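Local structure of glutathione S-transferase (Burkholderia xenovorans, 2DSA) at residues Q135-L140 with P176-F181. The protein binds glutathione, probably acts as a glutathione transferase, and reductively dechlorinates metabolites of polychlorinated biphenyls. Sequence-based numbering, arbitrary orientation.
Sequences QVARQL and PSLQAF
The last turn of helix 119-139 and the residue after it, L140, meet the first turns of helix 176-186 in a buried contact, held by A137, L140, S177, L178 and F181, in which one hydroxyl-to-backbone bond and one bridging water lie beside an apolar patch. The two short axes come within 8.3 Å of each other at an angle of 66°, and A137 and S177 sit where the backbones are nearest, their CA atoms 5.5 Å apart. S177 OG lies against the A137 methyl, CB to OG 3.4 Å, and donates to A137 O over a short 2.6 Å. The serine's first torsion sets OG between its own backbone N and carbonyl carbon, and the hydroxyl approaches well to one side of the C=O, at 110° at the oxygen and 23° from the carbonyl plane. L140, the first residue to leave helical angles, gives its N-H to V136 O and only weakly to A137 O. A water ties the same ends together, donating to L140 O and to S177 O. Both helices belong to the all-helical C-terminal domain of the glutathione S-transferase fold, and helix 153-163 closes over the apolar side through L158, which touches V136, L140 and F181. There L140 lays CD1 over one face of the F181 ring as a CH-pi contact, 4.1 Å from the centroid, nearest the CG and CD1 rim atoms. L178 CD2 fits among V136 CG1, the A137 backbone and L140 CD1, the last at 3.8 Å, while L178 CG packs on A137 CB. W175, just before helix 176-186, adds its side chain to A137.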
loop_
_atom_site.group_PDB
_atom_site.type_symbol
_atom_site.label_atom_id
_atom_site.label_comp_id
_atom_site.label_asym_id
_atom_site.label_seq_id
_atom_site.Cartn_x
_atom_site.Cartn_y
_atom_site.Cartn_z
ATOM N N GLN A 135 11.233 -0.831 13.733
ATOM C CA GLN A 135 10.416 0.378 13.774
ATOM C C GLN A 135 9.030 0.124 14.397
ATOM O O GLN A 135 8.531 0.943 15.177
ATOM C CB GLN A 135 10.289 0.998 12.381
ATOM C CG GLN A 135 9.506 2.319 12.351
ATOM C CD GLN A 135 9.257 2.824 10.946
ATOM O OE1 GLN A 135 9.745 2.249 9.954
ATOM N NE2 GLN A 135 8.481 3.896 10.840
ATOM N N VAL A 136 8.428 -1.018 14.074
ATOM C CA VAL A 136 7.097 -1.360 14.602
ATOM C C VAL A 136 7.150 -1.742 16.074
ATOM O O VAL A 136 6.239 -1.417 16.837
ATOM C CB VAL A 136 6.421 -2.494 13.790
ATOM C CG1 VAL A 136 4.984 -2.667 14.219
ATOM C CG2 VAL A 136 6.493 -2.190 12.311
ATOM N N ALA A 137 8.214 -2.440 16.469
ATOM C CA ALA A 137 8.413 -2.807 17.865
ATOM C C ALA A 137 8.533 -1.565 18.742
ATOM O O ALA A 137 7.962 -1.515 19.833
ATOM C CB ALA A 137 9.629 -3.706 18.015
ATOM N N ARG A 138 9.249 -0.553 18.253
ATOM C CA ARG A 138 9.346 0.716 18.975
ATOM C C ARG A 138 7.993 1.423 19.064
ATOM O O ARG A 138 7.655 2.010 20.102
ATOM C CB ARG A 138 10.427 1.610 18.369
ATOM C CG ARG A 138 11.826 0.999 18.515
ATOM C CD ARG A 138 12.971 1.966 18.181
ATOM N NE ARG A 138 12.955 2.392 16.778
ATOM C CZ ARG A 138 13.506 1.722 15.765
ATOM N NH1 ARG A 138 14.130 0.558 15.979
ATOM N NH2 ARG A 138 13.424 2.222 14.533
ATOM N N GLN A 139 7.208 1.333 17.983
ATOM C CA GLN A 139 5.873 1.934 17.934
ATOM C C GLN A 139 4.959 1.281 18.975
ATOM O O GLN A 139 4.185 1.956 19.638
ATOM C CB GLN A 139 5.280 1.807 16.518
ATOM C CG GLN A 139 3.845 2.373 16.326
ATOM C CD GLN A 139 3.768 3.906 16.300
ATOM O OE1 GLN A 139 2.705 4.479 16.557
ATOM N NE2 GLN A 139 4.877 4.570 15.983
ATOM N N LEU A 140 5.091 -0.033 19.135
ATOM C CA LEU A 140 4.235 -0.800 20.034
ATOM C C LEU A 140 4.793 -0.956 21.459
ATOM O O LEU A 140 4.202 -1.656 22.292
ATOM C CB LEU A 140 3.876 -2.153 19.402
ATOM C CG LEU A 140 2.966 -2.094 18.163
ATOM C CD1 LEU A 140 2.944 -3.422 17.445
ATOM C CD2 LEU A 140 1.534 -1.644 18.501
ATOM N N PRO A 176 10.234 -8.114 21.911
ATOM C CA PRO A 176 9.225 -8.482 22.895
ATOM C C PRO A 176 7.906 -7.702 22.801
ATOM O O PRO A 176 6.863 -8.258 23.120
ATOM C CB PRO A 176 9.926 -8.219 24.240
ATOM C CG PRO A 176 11.181 -7.509 23.927
ATOM C CD PRO A 176 11.533 -7.813 22.546
ATOM N N SER A 177 7.943 -6.439 22.375
ATOM C CA SER A 177 6.698 -5.656 22.199
ATOM C C SER A 177 5.783 -6.195 21.068
ATOM O O SER A 177 4.557 -6.022 21.115
ATOM C CB SER A 177 6.997 -4.160 22.014
ATOM O OG SER A 177 7.568 -3.920 20.740
ATOM N N LEU A 178 6.382 -6.866 20.082
ATOM C CA LEU A 178 5.641 -7.506 18.989
ATOM C C LEU A 178 4.971 -8.812 19.418
ATOM O O LEU A 178 3.847 -9.105 18.999
ATOM C CB LEU A 178 6.536 -7.750 17.765
ATOM C CG LEU A 178 7.146 -6.511 17.083
ATOM C CD1 LEU A 178 7.965 -6.909 15.876
ATOM C CD2 LEU A 178 6.054 -5.509 16.687
ATOM N N GLN A 179 5.674 -9.602 20.231
ATOM C CA GLN A 179 5.104 -10.803 20.853
ATOM C C GLN A 179 3.986 -10.447 21.827
ATOM O O GLN A 179 2.976 -11.136 21.901
ATOM C CB GLN A 179 6.191 -11.595 21.575
ATOM C CG GLN A 179 7.223 -12.188 20.650
ATOM C CD GLN A 179 8.440 -12.689 21.387
ATOM O OE1 GLN A 179 8.894 -12.073 22.355
ATOM N NE2 GLN A 179 8.997 -13.804 20.917
ATOM N N ALA A 180 4.184 -9.369 22.578
ATOM C CA ALA A 180 3.157 -8.839 23.469
ATOM C C ALA A 180 1.920 -8.428 22.670
ATOM O O ALA A 180 0.791 -8.696 23.083
ATOM C CB ALA A 180 3.695 -7.662 24.258
ATOM N N PHE A 181 2.151 -7.794 21.523
ATOM C CA PHE A 181 1.080 -7.385 20.611
ATOM C C PHE A 181 0.326 -8.596 20.057
ATOM O O PHE A 181 -0.898 -8.580 19.993
ATOM C CB PHE A 181 1.658 -6.509 19.485
ATOM C CG PHE A 181 0.709 -6.268 18.338
ATOM C CD1 PHE A 181 -0.177 -5.195 18.364
ATOM C CD2 PHE A 181 0.729 -7.099 17.216
ATOM C CE1 PHE A 181 -1.041 -4.966 17.294
ATOM C CE2 PHE A 181 -0.130 -6.880 16.149
ATOM C CZ PHE A 181 -1.010 -5.814 16.187
HETATM O O HOH W 1 3.232 -4.130 22.594
#